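Local coordinates for DNA repair protein RAD7 (Saccharomyces cerevisiae, PDB 5ZB2) that acts in the global genome repair complex, which promotes nucleotide excision repair of lesions in nontranscribed DNA, and binds Elc1, at residues V45-L50 and K73-R78; N173-C178 and A197-Y202; E264-E269 and V291-L296; T375-F380 and L395-R400. All coordinates share one frame; numbering follows the deposited sequence.

In the fold
The four contacts follow one another along the leucine-rich repeat solenoid that makes up most of this C-terminal part of Rad7, and none touches another. Contact 1 joins the loops before and after helix 50-59, the second leading into the first strand, 78-81. Contact 2 packs helix 168-178 against helix 199-202, and contact 3 couples the loops that lead into strands 270-272 and 298-300. Contact 4 pairs the last two strands, 376-378 and 396-398. Neighbouring contacts along the chain have centres about 34, 27 and 28 Å apart. Together they sample the solenoid from one end to the other, and contacts 1 and 4, near its two ends, lie where Elongin-C is met.

Contact 1 (V45-L50 and K73-R78); sequences VSTANL and KTDLKR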
loop_
_atom_site.group_PDB
_atom_site.type_symbol
_atom_site.label_atom_id
_atom_site.label_comp_id
_atom_site.label_asym_id
_atom_site.label_seq_id
_atom_site.Cartn_x
_atom_site.Cartn_y
_atom_site.Cartn_z
ATOM N N VAL A 45 -1.262 4.469 -27.060
ATOM C CA VAL A 45 -1.439 5.876 -26.718
ATOM C C VAL A 45 -0.070 6.496 -26.481
ATOM O O VAL A 45 0.681 6.060 -25.601
ATOM C CB VAL A 45 -2.355 6.046 -25.489
ATOM C CG1 VAL A 45 -1.832 5.248 -24.298
ATOM C CG2 VAL A 45 -2.516 7.522 -25.130
ATOM N N SER A 46 0.272 7.503 -27.277
ATOM C CA SER A 46 1.525 8.208 -27.083
ATOM C C SER A 46 1.475 9.025 -25.797
ATOM O O SER A 46 0.411 9.276 -25.224
ATOM C CB SER A 46 1.809 9.127 -28.270
ATOM O OG SER A 46 0.787 10.100 -28.400
ATOM N N THR A 47 2.654 9.451 -25.345
ATOM C CA THR A 47 2.719 10.276 -24.146
ATOM C C THR A 47 2.063 11.628 -24.367
ATOM O O THR A 47 1.574 12.239 -23.411
ATOM C CB THR A 47 4.172 10.456 -23.719
ATOM O OG1 THR A 47 4.904 11.081 -24.778
ATOM C CG2 THR A 47 4.800 9.113 -23.400
ATOM N N ALA A 48 2.029 12.104 -25.614
ATOM C CA ALA A 48 1.437 13.404 -25.901
ATOM C C ALA A 48 -0.064 13.424 -25.652
ATOM O O ALA A 48 -0.635 14.507 -25.484
ATOM C CB ALA A 48 1.726 13.805 -27.349
ATOM N N ASN A 49 -0.713 12.260 -25.627
ATOM C CA ASN A 49 -2.150 12.164 -25.415
ATOM C C ASN A 49 -2.521 11.663 -24.026
ATOM O O ASN A 49 -3.716 11.537 -23.732
ATOM C CB ASN A 49 -2.775 11.241 -26.467
ATOM C CG ASN A 49 -2.982 11.931 -27.799
ATOM O OD1 ASN A 49 -3.309 13.116 -27.850
ATOM N ND2 ASN A 49 -2.800 11.190 -28.885
ATOM N N LEU A 50 -1.543 11.376 -23.162
ATOM C CA LEU A 50 -1.864 10.838 -21.844
ATOM C C LEU A 50 -2.672 11.834 -21.022
ATOM O O LEU A 50 -3.604 11.447 -20.307
ATOM C CB LEU A 50 -0.584 10.443 -21.106
ATOM C CG LEU A 50 0.092 9.140 -21.547
ATOM C CD1 LEU A 50 1.348 8.892 -20.726
ATOM C CD2 LEU A 50 -0.849 7.941 -21.438
ATOM N N LYS A 73 4.479 3.618 -15.623
ATOM C CA LYS A 73 5.685 3.242 -16.359
ATOM C C LYS A 73 5.711 3.878 -17.752
ATOM O O LYS A 73 5.836 3.203 -18.775
ATOM C CB LYS A 73 5.810 1.717 -16.447
ATOM C CG LYS A 73 6.134 1.027 -15.120
ATOM C CD LYS A 73 7.379 1.601 -14.438
ATOM C CE LYS A 73 8.600 1.601 -15.349
ATOM N NZ LYS A 73 9.777 2.247 -14.697
ATOM N N THR A 74 5.596 5.203 -17.768
ATOM C CA THR A 74 5.783 6.004 -18.969
ATOM C C THR A 74 6.927 6.982 -18.735
ATOM O O THR A 74 7.393 7.168 -17.608
ATOM C CB THR A 74 4.506 6.769 -19.346
ATOM O OG1 THR A 74 4.352 7.909 -18.492
ATOM C CG2 THR A 74 3.276 5.873 -19.218
ATOM N N ASP A 75 7.390 7.608 -19.816
ATOM C CA ASP A 75 8.399 8.655 -19.720
ATOM C C ASP A 75 7.782 10.049 -19.653
ATOM O O ASP A 75 8.462 11.038 -19.950
ATOM C CB ASP A 75 9.381 8.559 -20.893
ATOM C CG ASP A 75 8.702 8.692 -22.240
ATOM O OD1 ASP A 75 7.546 8.246 -22.368
ATOM O OD2 ASP A 75 9.329 9.236 -23.174
ATOM N N LEU A 76 6.512 10.144 -19.267
ATOM C CA LEU A 76 5.841 11.432 -19.175
ATOM C C LEU A 76 6.461 12.275 -18.065
ATOM O O LEU A 76 6.870 11.759 -17.022
ATOM C CB LEU A 76 4.349 11.221 -18.919
ATOM C CG LEU A 76 3.436 12.448 -18.935
ATOM C CD1 LEU A 76 3.451 13.133 -20.291
ATOM C CD2 LEU A 76 2.019 12.044 -18.560
ATOM N N LYS A 77 6.535 13.585 -18.298
ATOM C CA LYS A 77 7.140 14.516 -17.350
ATOM C C LYS A 77 6.127 15.407 -16.650
ATOM O O LYS A 77 6.301 15.719 -15.472
ATOM C CB LYS A 77 8.173 15.392 -18.067
ATOM C CG LYS A 77 9.388 14.620 -18.567
ATOM C CD LYS A 77 10.019 15.274 -19.785
ATOM C CE LYS A 77 10.608 16.638 -19.462
ATOM N NZ LYS A 77 11.780 16.541 -18.549
ATOM N N ARG A 78 5.072 15.822 -17.345
ATOM C CA ARG A 78 4.044 16.691 -16.787
ATOM C C ARG A 78 2.709 15.962 -16.845
ATOM O O ARG A 78 2.218 15.644 -17.932
ATOM C CB ARG A 78 3.973 18.013 -17.552
ATOM C CG ARG A 78 5.296 18.773 -17.587
ATOM C CD ARG A 78 5.189 20.047 -18.410
ATOM N NE ARG A 78 4.838 19.774 -19.802
ATOM C CZ ARG A 78 4.604 20.712 -20.716
ATOM N NH1 ARG A 78 4.682 21.997 -20.394
ATOM N NH2 ARG A 78 4.291 20.364 -21.956
HETATM O O HOH W 1 7.349 8.761 -25.384
#
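Leu50 and Thr74 meet tip to tip: CD1 of Leu50 lies 3.9 Å from OG1 of Thr74 and equally close to its methyl CG2, so one leucine methyl rests on both branches of the threonine. The same CD1 touches Leu76 CD2 at 3.9 Å, the two leucines sliding past each other in opposite directions. Leu76 also sends its other methyl to the backbone, with CD1 3.7 Å from Thr47 O.

Beside this apolar patch Thr47 and Asp75 cross at about a right angle, the methyl CG2 of Thr47 coming within 3.1 Å of Asp75 OD1. Water 1 donates to the other carboxylate oxygen, Asp75 OD2, at 3.0 Å, and reaches Thr47 OG1 through a weak bond.

Behind the first shell, Thr74 holds its own loop in shape. With OG1 between the backbone N and the carbonyl carbon (chi1 77°), it accepts from Leu76 N at 3.2 Å and 162°, an ST turn that ties the backbone of Leu76 to the threonine. An alanine in place of Thr74 would probably leave Leu76 N without this acceptor and open a gap beside Leu50 CD1. On the other segment Leu50 N bonds to Thr47 O as the chain enters helix 50-59. Helix 8-41 flanks the contact, with Arg39 touching Thr74, while Val45 packs on Leu92 of the Elongin-C chain.

The chemistry is thus split: methyl groups join the loops on either side of helix 50-59, the Thr74 hydroxyl shapes the second of them, and the Asp75 carboxylate stays at the surface, where water can serve it.

Contact 2 (N173-C178 and A197-Y202); sequences NLLINC and ALLPQY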
loop_
_atom_site.group_PDB
_atom_site.type_symbol
_atom_site.label_atom_id
_atom_site.label_comp_id
_atom_site.label_asym_id
_atom_site.label_seq_id
_atom_site.Cartn_x
_atom_site.Cartn_y
_atom_site.Cartn_z
ATOM N N ASN A 173 6.530 27.652 6.897
ATOM C CA ASN A 173 7.463 26.573 6.588
ATOM C C ASN A 173 7.670 26.421 5.086
ATOM O O ASN A 173 8.760 26.035 4.650
ATOM C CB ASN A 173 6.973 25.258 7.193
ATOM C CG ASN A 173 6.930 25.294 8.707
ATOM O OD1 ASN A 173 5.916 24.960 9.319
ATOM N ND2 ASN A 173 8.035 25.701 9.322
ATOM N N LEU A 174 6.647 26.708 4.280
ATOM C CA LEU A 174 6.839 26.737 2.834
ATOM C C LEU A 174 7.846 27.810 2.446
ATOM O O LEU A 174 8.775 27.562 1.669
ATOM C CB LEU A 174 5.508 26.985 2.126
ATOM C CG LEU A 174 5.619 27.338 0.638
ATOM C CD1 LEU A 174 6.289 26.210 -0.128
ATOM C CD2 LEU A 174 4.256 27.657 0.040
ATOM N N LEU A 175 7.666 29.021 2.976
ATOM C CA LEU A 175 8.524 30.134 2.593
ATOM C C LEU A 175 9.928 29.964 3.154
ATOM O O LEU A 175 10.915 30.197 2.450
ATOM C CB LEU A 175 7.909 31.447 3.067
ATOM C CG LEU A 175 6.559 31.788 2.437
ATOM C CD1 LEU A 175 5.977 33.044 3.065
ATOM C CD2 LEU A 175 6.693 31.949 0.933
ATOM N N ILE A 176 10.036 29.552 4.418
ATOM C CA ILE A 176 11.347 29.337 5.021
ATOM C C ILE A 176 12.135 28.294 4.236
ATOM O O ILE A 176 13.327 28.475 3.972
ATOM C CB ILE A 176 11.188 28.942 6.502
ATOM C CG1 ILE A 176 10.691 30.144 7.309
ATOM C CG2 ILE A 176 12.510 28.429 7.072
ATOM C CD1 ILE A 176 10.372 29.838 8.763
ATOM N N ASN A 177 11.487 27.196 3.841
ATOM C CA ASN A 177 12.206 26.096 3.204
ATOM C C ASN A 177 12.341 26.243 1.692
ATOM O O ASN A 177 13.306 25.727 1.118
ATOM C CB ASN A 177 11.519 24.765 3.517
ATOM C CG ASN A 177 11.759 24.310 4.942
ATOM O OD1 ASN A 177 12.816 23.765 5.256
ATOM N ND2 ASN A 177 10.779 24.533 5.812
ATOM N N CYS A 178 11.408 26.930 1.028
ATOM C CA CYS A 178 11.391 26.973 -0.428
ATOM C C CYS A 178 11.235 28.373 -1.007
ATOM O O CYS A 178 11.181 28.509 -2.234
ATOM C CB CYS A 178 10.260 26.084 -0.966
ATOM S SG CYS A 178 10.223 24.423 -0.246
ATOM N N ALA A 197 1.156 39.017 4.284
ATOM C CA ALA A 197 2.187 40.043 4.352
ATOM C C ALA A 197 3.598 39.468 4.308
ATOM O O ALA A 197 4.549 40.220 4.075
ATOM C CB ALA A 197 2.005 40.869 5.625
ATOM N N LEU A 198 3.763 38.164 4.535
ATOM C CA LEU A 198 5.090 37.560 4.485
ATOM C C LEU A 198 5.584 37.333 3.061
ATOM O O LEU A 198 6.788 37.127 2.867
ATOM C CB LEU A 198 5.096 36.223 5.234
ATOM C CG LEU A 198 4.781 36.266 6.730
ATOM C CD1 LEU A 198 4.679 34.859 7.295
ATOM C CD2 LEU A 198 5.831 37.067 7.488
ATOM N N LEU A 199 4.695 37.361 2.066
ATOM C CA LEU A 199 5.109 37.025 0.705
ATOM C C LEU A 199 6.190 37.958 0.173
ATOM O O LEU A 199 7.167 37.459 -0.410
ATOM C CB LEU A 199 3.887 37.002 -0.222
ATOM C CG LEU A 199 2.757 36.007 0.109
ATOM C CD1 LEU A 199 1.720 35.981 -1.007
ATOM C CD2 LEU A 199 3.277 34.601 0.369
ATOM N N PRO A 200 6.097 39.283 0.321
ATOM C CA PRO A 200 7.165 40.142 -0.226
ATOM C C PRO A 200 8.535 39.857 0.365
ATOM O O PRO A 200 9.546 40.081 -0.312
ATOM C CB PRO A 200 6.687 41.565 0.111
ATOM C CG PRO A 200 5.224 41.446 0.333
ATOM C CD PRO A 200 5.008 40.078 0.916
ATOM N N GLN A 201 8.603 39.354 1.601
ATOM C CA GLN A 201 9.896 39.067 2.217
ATOM C C GLN A 201 10.593 37.892 1.542
ATOM O O GLN A 201 11.812 37.926 1.331
ATOM C CB GLN A 201 9.719 38.766 3.706
ATOM C CG GLN A 201 9.049 39.862 4.502
ATOM C CD GLN A 201 9.081 39.589 5.991
ATOM O OE1 GLN A 201 9.948 38.864 6.483
ATOM N NE2 GLN A 201 8.132 40.163 6.718
ATOM N N TYR A 202 9.845 36.839 1.209
ATOM C CA TYR A 202 10.448 35.562 0.850
ATOM C C TYR A 202 10.487 35.287 -0.645
ATOM O O TYR A 202 11.327 34.495 -1.085
ATOM C CB TYR A 202 9.695 34.418 1.535
ATOM C CG TYR A 202 9.953 34.318 3.020
ATOM C CD1 TYR A 202 11.037 33.599 3.508
ATOM C CD2 TYR A 202 9.105 34.926 3.935
ATOM C CE1 TYR A 202 11.276 33.499 4.860
ATOM C CE2 TYR A 202 9.338 34.830 5.293
ATOM C CZ TYR A 202 10.425 34.113 5.749
ATOM O OH TYR A 202 10.664 34.008 7.099
#
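Leu175 lies across the ring of Tyr202, the two side chains at about a right angle. The leucine approaches over one face, CB standing 3.8 Å from the centroid of the Tyr202 ring and 23° off the ring normal, a CH-pi contact. It sits toward the rim rather than over the middle: its nearest ring atom is CG, Leu175 CB to Tyr202 CG measuring 3.5 Å.

From there the leucine fans out. Its CG stands beside the backbone N, anti to the carbonyl carbon (chi1 -63°), and the two methyls part company beyond it. CD1 passes Tyr202 CD2 at 3.8 Å and reaches Leu198 CB at 3.9 Å, with Leu199 CD2 slightly farther off; CD2 settles against Tyr202 CB. One methyl therefore touches three residues of the turn and short helix opposite.

The tyrosine continues outward along the next residue. Ile176 lies beside it, pointing the same way, and its CG1 is 3.9 Å from the hydroxyl, Tyr202 OH. At the ring's edge, in its plane, lies the carbonyl oxygen of Leu198, from the tyrosine's own segment.

Further round helix 168-178, Asn177 turns back on its own helix, ND2 donating to Asn173 O at 2.8 Å. Leu199 goes on to touch Leu185 of strand 184-188 and Leu230 of helix 224-234, tying the contact to the interior.

No hydrogen bond crosses between the segments. Helices 168-178 and 199-202, on the helical side of the solenoid, are held here by a buried leucine and one aromatic face, so the join rests on shape and dispersion.

Contact 3 (E264-E269 and V291-L296); sequences EKCPLE and VELNNL
Two loops in successive turns of the leucine-rich repeat solenoid run side by side here, each coming from a helix and heading for its strand. Their backbones form a single bridge, Lys265 with Glu292. Glu292 N donates to Glu264 O at 2.8 Å, in the carbonyl plane and fairly straight at 163°; Cys266 N returns a more bent bond (140°) to Glu292 O. Lys265 is the centre of an inverse gamma turn, and the residues on either side of it, Glu264 and Cys266, both bond to Glu292.

On the buried side Cys266 SG, anti to its backbone N, presses on Leu293 CD2 at 3.5 Å. The sulfur also accepts from Leu268 N. Leu293 carries the packing on to Phe288 of helix 281-290 and Leu315 of helix 309-320.

On the outer side the Lys265 and Glu292 side chains lie alongside, pointing the same way; the lysine chain bends at chi2 (-60°), which places CD near the carboxylate. Lys265 NZ to Glu292 OE1, at 3.7 Å, is a long salt bridge. An alanine at Glu292 would probably keep the backbone bridge but leave the Lys265 ammonium without this carboxylate and free to turn.

Beyond the bridge, water 2 spans the loops: it donates to Cys266 O at 2.6 Å and to Leu268 O at 2.8 Å, and accepts from Asn295 N at 3.1 Å. Farther on, Glu269 CA makes a CA-H...O contact with Asn295 O.

Backbone polarity is thus met first by two direct bonds and then through water, with no continuous ladder between the loops ahead of strands 270-272 and 298-300.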
loop_
_atom_site.group_PDB
_atom_site.type_symbol
_atom_site.label_atom_id
_atom_site.label_comp_id
_atom_site.label_asym_id
_atom_site.label_seq_id
_atom_site.Cartn_x
_atom_site.Cartn_y
_atom_site.Cartn_z
ATOM N N GLU A 264 6.674 48.247 -19.535
ATOM C CA GLU A 264 5.865 48.627 -20.689
ATOM C C GLU A 264 5.797 47.494 -21.703
ATOM O O GLU A 264 4.747 47.258 -22.313
ATOM C CB GLU A 264 6.434 49.894 -21.334
ATOM C CG GLU A 264 6.721 51.015 -20.345
ATOM C CD GLU A 264 7.024 52.338 -21.024
ATOM O OE1 GLU A 264 6.133 53.213 -21.048
ATOM O OE2 GLU A 264 8.152 52.501 -21.538
ATOM N N LYS A 265 6.911 46.789 -21.904
ATOM C CA LYS A 265 6.919 45.539 -22.659
ATOM C C LYS A 265 6.448 44.453 -21.699
ATOM O O LYS A 265 7.232 43.697 -21.119
ATOM C CB LYS A 265 8.305 45.241 -23.220
ATOM C CG LYS A 265 8.995 46.429 -23.869
ATOM C CD LYS A 265 8.192 46.987 -25.030
ATOM C CE LYS A 265 8.884 48.190 -25.650
ATOM N NZ LYS A 265 8.086 48.778 -26.759
ATOM N N CYS A 266 5.138 44.396 -21.513
ATOM C CA CYS A 266 4.567 43.577 -20.453
ATOM C C CYS A 266 4.520 42.112 -20.876
ATOM O O CYS A 266 3.898 41.792 -21.893
ATOM C CB CYS A 266 3.170 44.063 -20.109
ATOM S SG CYS A 266 2.406 43.097 -18.817
ATOM N N PRO A 267 5.148 41.197 -20.131
ATOM C CA PRO A 267 5.090 39.775 -20.487
ATOM C C PRO A 267 3.853 39.043 -19.993
ATOM O O PRO A 267 3.799 37.817 -20.124
ATOM C CB PRO A 267 6.350 39.217 -19.807
ATOM C CG PRO A 267 6.491 40.059 -18.585
ATOM C CD PRO A 267 6.035 41.438 -18.979
ATOM N N LEU A 268 2.865 39.738 -19.434
ATOM C CA LEU A 268 1.709 39.057 -18.860
ATOM C C LEU A 268 0.971 38.251 -19.920
ATOM O O LEU A 268 0.615 38.766 -20.984
ATOM C CB LEU A 268 0.759 40.064 -18.215
ATOM C CG LEU A 268 1.181 40.661 -16.870
ATOM C CD1 LEU A 268 0.147 41.684 -16.432
ATOM C CD2 LEU A 268 1.348 39.581 -15.805
ATOM N N GLU A 269 0.743 36.975 -19.619
ATOM C CA GLU A 269 -0.061 36.107 -20.461
ATOM C C GLU A 269 -1.423 35.805 -19.863
ATOM O O GLU A 269 -2.353 35.495 -20.612
ATOM C CB GLU A 269 0.684 34.790 -20.722
ATOM C CG GLU A 269 2.158 34.990 -21.067
ATOM C CD GLU A 269 2.907 33.689 -21.264
ATOM O OE1 GLU A 269 3.846 33.669 -22.085
ATOM O OE2 GLU A 269 2.562 32.690 -20.599
ATOM N N VAL A 291 1.085 50.340 -20.914
ATOM C CA VAL A 291 1.810 49.109 -21.192
ATOM C C VAL A 291 1.297 48.486 -22.483
ATOM O O VAL A 291 0.217 48.810 -22.984
ATOM C CB VAL A 291 1.701 48.108 -20.023
ATOM C CG1 VAL A 291 2.216 48.742 -18.740
ATOM C CG2 VAL A 291 0.262 47.627 -19.848
ATOM N N GLU A 292 2.099 47.573 -23.023
ATOM C CA GLU A 292 1.747 46.800 -24.206
ATOM C C GLU A 292 1.528 45.353 -23.787
ATOM O O GLU A 292 2.442 44.712 -23.254
ATOM C CB GLU A 292 2.838 46.894 -25.272
ATOM C CG GLU A 292 3.059 48.298 -25.803
ATOM C CD GLU A 292 4.117 48.352 -26.889
ATOM O OE1 GLU A 292 4.751 47.310 -27.156
ATOM O OE2 GLU A 292 4.312 49.438 -27.477
ATOM N N LEU A 293 0.321 44.846 -24.024
ATOM C CA LEU A 293 -0.045 43.500 -23.602
ATOM C C LEU A 293 -0.124 42.554 -24.794
ATOM O O LEU A 293 -1.156 41.912 -25.017
ATOM C CB LEU A 293 -1.379 43.540 -22.859
ATOM C CG LEU A 293 -1.362 44.412 -21.603
ATOM C CD1 LEU A 293 -2.771 44.743 -21.146
ATOM C CD2 LEU A 293 -0.595 43.704 -20.501
ATOM N N ASN A 294 0.970 42.457 -25.555
ATOM C CA ASN A 294 0.993 41.677 -26.786
ATOM C C ASN A 294 0.996 40.174 -26.546
ATOM O O ASN A 294 0.904 39.415 -27.517
ATOM C CB ASN A 294 2.223 42.049 -27.620
ATOM C CG ASN A 294 2.177 43.477 -28.125
ATOM O OD1 ASN A 294 1.108 44.006 -28.430
ATOM N ND2 ASN A 294 3.341 44.108 -28.221
ATOM N N ASN A 295 1.102 39.724 -25.295
ATOM C CA ASN A 295 1.167 38.301 -24.984
ATOM C C ASN A 295 -0.009 37.828 -24.138
ATOM O O ASN A 295 -0.004 36.681 -23.676
ATOM C CB ASN A 295 2.482 37.980 -24.266
ATOM C CG ASN A 295 3.701 38.392 -25.069
ATOM O OD1 ASN A 295 4.244 39.482 -24.882
ATOM N ND2 ASN A 295 4.136 37.522 -25.974
ATOM N N LEU A 296 -1.015 38.670 -23.925
ATOM C CA LEU A 296 -2.117 38.310 -23.043
ATOM C C LEU A 296 -3.006 37.271 -23.718
ATOM O O LEU A 296 -3.623 37.542 -24.753
ATOM C CB LEU A 296 -2.918 39.551 -22.666
ATOM C CG LEU A 296 -3.943 39.380 -21.542
ATOM C CD1 LEU A 296 -3.271 39.000 -20.233
ATOM C CD2 LEU A 296 -4.760 40.653 -21.371
HETATM O O HOH W 2 1.528 40.958 -22.508
HETATM O O HOH W 3 4.102 42.564 -24.855
#

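Contact 4 (T375-F380 and L395-R400); sequences TVIDVF and LTLIGR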
loop_
_atom_site.group_PDB
_atom_site.type_symbol
_atom_site.label_atom_id
_atom_site.label_comp_id
_atom_site.label_asym_id
_atom_site.label_seq_id
_atom_site.Cartn_x
_atom_site.Cartn_y
_atom_site.Cartn_z
ATOM N N THR A 375 -16.099 30.745 -30.785
ATOM C CA THR A 375 -16.945 29.561 -30.861
ATOM C C THR A 375 -18.005 29.480 -29.771
ATOM O O THR A 375 -19.040 28.847 -29.990
ATOM C CB THR A 375 -16.089 28.286 -30.799
ATOM O OG1 THR A 375 -15.509 28.156 -29.495
ATOM C CG2 THR A 375 -14.976 28.335 -31.838
ATOM N N VAL A 376 -17.784 30.094 -28.610
ATOM C CA VAL A 376 -18.730 30.035 -27.501
ATOM C C VAL A 376 -18.900 31.428 -26.914
ATOM O O VAL A 376 -17.918 32.142 -26.682
ATOM C CB VAL A 376 -18.269 29.041 -26.413
ATOM C CG1 VAL A 376 -19.279 28.993 -25.265
ATOM C CG2 VAL A 376 -18.064 27.654 -27.008
ATOM N N ILE A 377 -20.152 31.807 -26.668
ATOM C CA ILE A 377 -20.492 33.062 -26.006
ATOM C C ILE A 377 -21.536 32.750 -24.945
ATOM O O ILE A 377 -22.635 32.286 -25.271
ATOM C CB ILE A 377 -21.029 34.118 -26.990
ATOM C CG1 ILE A 377 -20.000 34.419 -28.085
ATOM C CG2 ILE A 377 -21.406 35.399 -26.242
ATOM C CD1 ILE A 377 -20.551 35.301 -29.195
ATOM N N ASP A 378 -21.200 33.007 -23.685
ATOM C CA ASP A 378 -22.141 32.821 -22.591
ATOM C C ASP A 378 -22.972 34.089 -22.436
ATOM O O ASP A 378 -22.427 35.163 -22.163
ATOM C CB ASP A 378 -21.407 32.486 -21.292
ATOM C CG ASP A 378 -22.339 31.964 -20.212
ATOM O OD1 ASP A 378 -23.526 32.363 -20.189
ATOM O OD2 ASP A 378 -21.885 31.143 -19.388
ATOM N N VAL A 379 -24.285 33.965 -22.628
ATOM C CA VAL A 379 -25.208 35.086 -22.517
ATOM C C VAL A 379 -26.200 34.877 -21.374
ATOM O O VAL A 379 -27.275 35.470 -21.364
ATOM C CB VAL A 379 -25.943 35.336 -23.848
ATOM C CG1 VAL A 379 -24.950 35.711 -24.945
ATOM C CG2 VAL A 379 -26.758 34.115 -24.249
ATOM N N PHE A 380 -25.844 34.039 -20.406
ATOM C CA PHE A 380 -26.725 33.776 -19.279
ATOM C C PHE A 380 -27.089 35.082 -18.588
ATOM O O PHE A 380 -26.209 35.842 -18.174
ATOM C CB PHE A 380 -26.052 32.818 -18.299
ATOM C CG PHE A 380 -26.952 32.362 -17.190
ATOM C CD1 PHE A 380 -27.110 33.128 -16.045
ATOM C CD2 PHE A 380 -27.646 31.168 -17.293
ATOM C CE1 PHE A 380 -27.941 32.710 -15.025
ATOM C CE2 PHE A 380 -28.479 30.745 -16.276
ATOM C CZ PHE A 380 -28.627 31.516 -15.140
ATOM N N LEU A 395 -20.621 29.005 -34.273
ATOM C CA LEU A 395 -20.794 29.721 -33.017
ATOM C C LEU A 395 -22.004 29.172 -32.274
ATOM O O LEU A 395 -23.069 28.979 -32.868
ATOM C CB LEU A 395 -20.961 31.221 -33.266
ATOM C CG LEU A 395 -20.829 32.135 -32.044
ATOM C CD1 LEU A 395 -20.324 33.502 -32.475
ATOM C CD2 LEU A 395 -22.151 32.278 -31.293
ATOM N N THR A 396 -21.835 28.928 -30.975
ATOM C CA THR A 396 -22.899 28.423 -30.122
ATOM C C THR A 396 -23.065 29.349 -28.925
ATOM O O THR A 396 -22.078 29.817 -28.348
ATOM C CB THR A 396 -22.601 26.997 -29.641
ATOM O OG1 THR A 396 -21.538 27.025 -28.682
ATOM C CG2 THR A 396 -22.196 26.112 -30.812
ATOM N N LEU A 397 -24.315 29.609 -28.557
ATOM C CA LEU A 397 -24.641 30.469 -27.427
ATOM C C LEU A 397 -25.123 29.612 -26.265
ATOM O O LEU A 397 -26.039 28.798 -26.426
ATOM C CB LEU A 397 -25.713 31.494 -27.804
ATOM C CG LEU A 397 -25.404 32.433 -28.973
ATOM C CD1 LEU A 397 -26.556 33.407 -29.172
ATOM C CD2 LEU A 397 -24.101 33.187 -28.761
ATOM N N ILE A 398 -24.510 29.802 -25.101
ATOM C CA ILE A 398 -24.882 29.090 -23.885
ATOM C C ILE A 398 -25.486 30.087 -22.907
ATOM O O ILE A 398 -25.154 31.279 -22.916
ATOM C CB ILE A 398 -23.675 28.354 -23.261
ATOM C CG1 ILE A 398 -22.531 29.336 -22.981
ATOM C CG2 ILE A 398 -23.220 27.231 -24.182
ATOM C CD1 ILE A 398 -21.282 28.707 -22.388
ATOM N N GLY A 399 -26.389 29.594 -22.064
ATOM C CA GLY A 399 -27.081 30.447 -21.120
ATOM C C GLY A 399 -28.396 31.001 -21.619
ATOM O O GLY A 399 -28.812 32.077 -21.174
ATOM N N ARG A 400 -29.065 30.302 -22.528
ATOM C CA ARG A 400 -30.341 30.753 -23.057
ATOM C C ARG A 400 -31.453 30.519 -22.034
ATOM O O ARG A 400 -31.250 29.911 -20.980
ATOM C CB ARG A 400 -30.661 30.025 -24.362
ATOM C CG ARG A 400 -29.515 30.003 -25.365
ATOM C CD ARG A 400 -29.161 31.399 -25.843
ATOM N NE ARG A 400 -30.253 32.017 -26.590
ATOM C CZ ARG A 400 -30.495 31.805 -27.881
ATOM N NH1 ARG A 400 -31.511 32.416 -28.472
ATOM N NH2 ARG A 400 -29.729 30.982 -28.587
#
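Ile398 is the main bump on one face of this parallel strand pair, and Val376 with Asp378 form the sides of the hollow that takes it. Ile398 CG1 stands between its backbone N and carbonyl carbon (chi1 56°), and CD1 drops into the hollow, 3.5 Å from Val376 CG1 and 3.9 Å from Asp378 OD2. A methyl and a carboxylate thus line it. The Ile398 and Asp378 side chains cross at about a right angle, with CG1 of Ile398 against CB of the aspartate.

On the other face Ile377 touches two leucines of the neighbouring strand. Its tip, CD1, meets Leu395 CD1 at 3.7 Å, while its root, CB, takes Leu397 CD2 at the same distance.

The strands are stitched by Thr396 N to Thr375 O, Ile377 N to Thr396 O, Ile398 N to Ile377 O, and Val379 N to Ile398 O, the last at 2.8 Å and nearly along the C=O axis. Asp378 OD1 takes Phe380 N at 2.9 Å, an Asx turn that bends the chain where the ladder ends.

There Gly399 supplies a hollow. A side chain on it would run into Phe380 N and Asp378 OD1, and at its backbone angles a CB would be jammed against the carbonyl oxygen of Ile398. The Phe380 ring fits against it edge-on, CD2 lying 3.9 Å from Gly399 CA.

Strand 376-378 is bonded on its other side to Leu351 and Leu353, extending the solenoid's parallel strands, and 396-398 comes last. Ile364 of helix 361-370 covers Ile377, Val379 and Leu397, and Thr396 meets Lys44 of the Elongin-C chain.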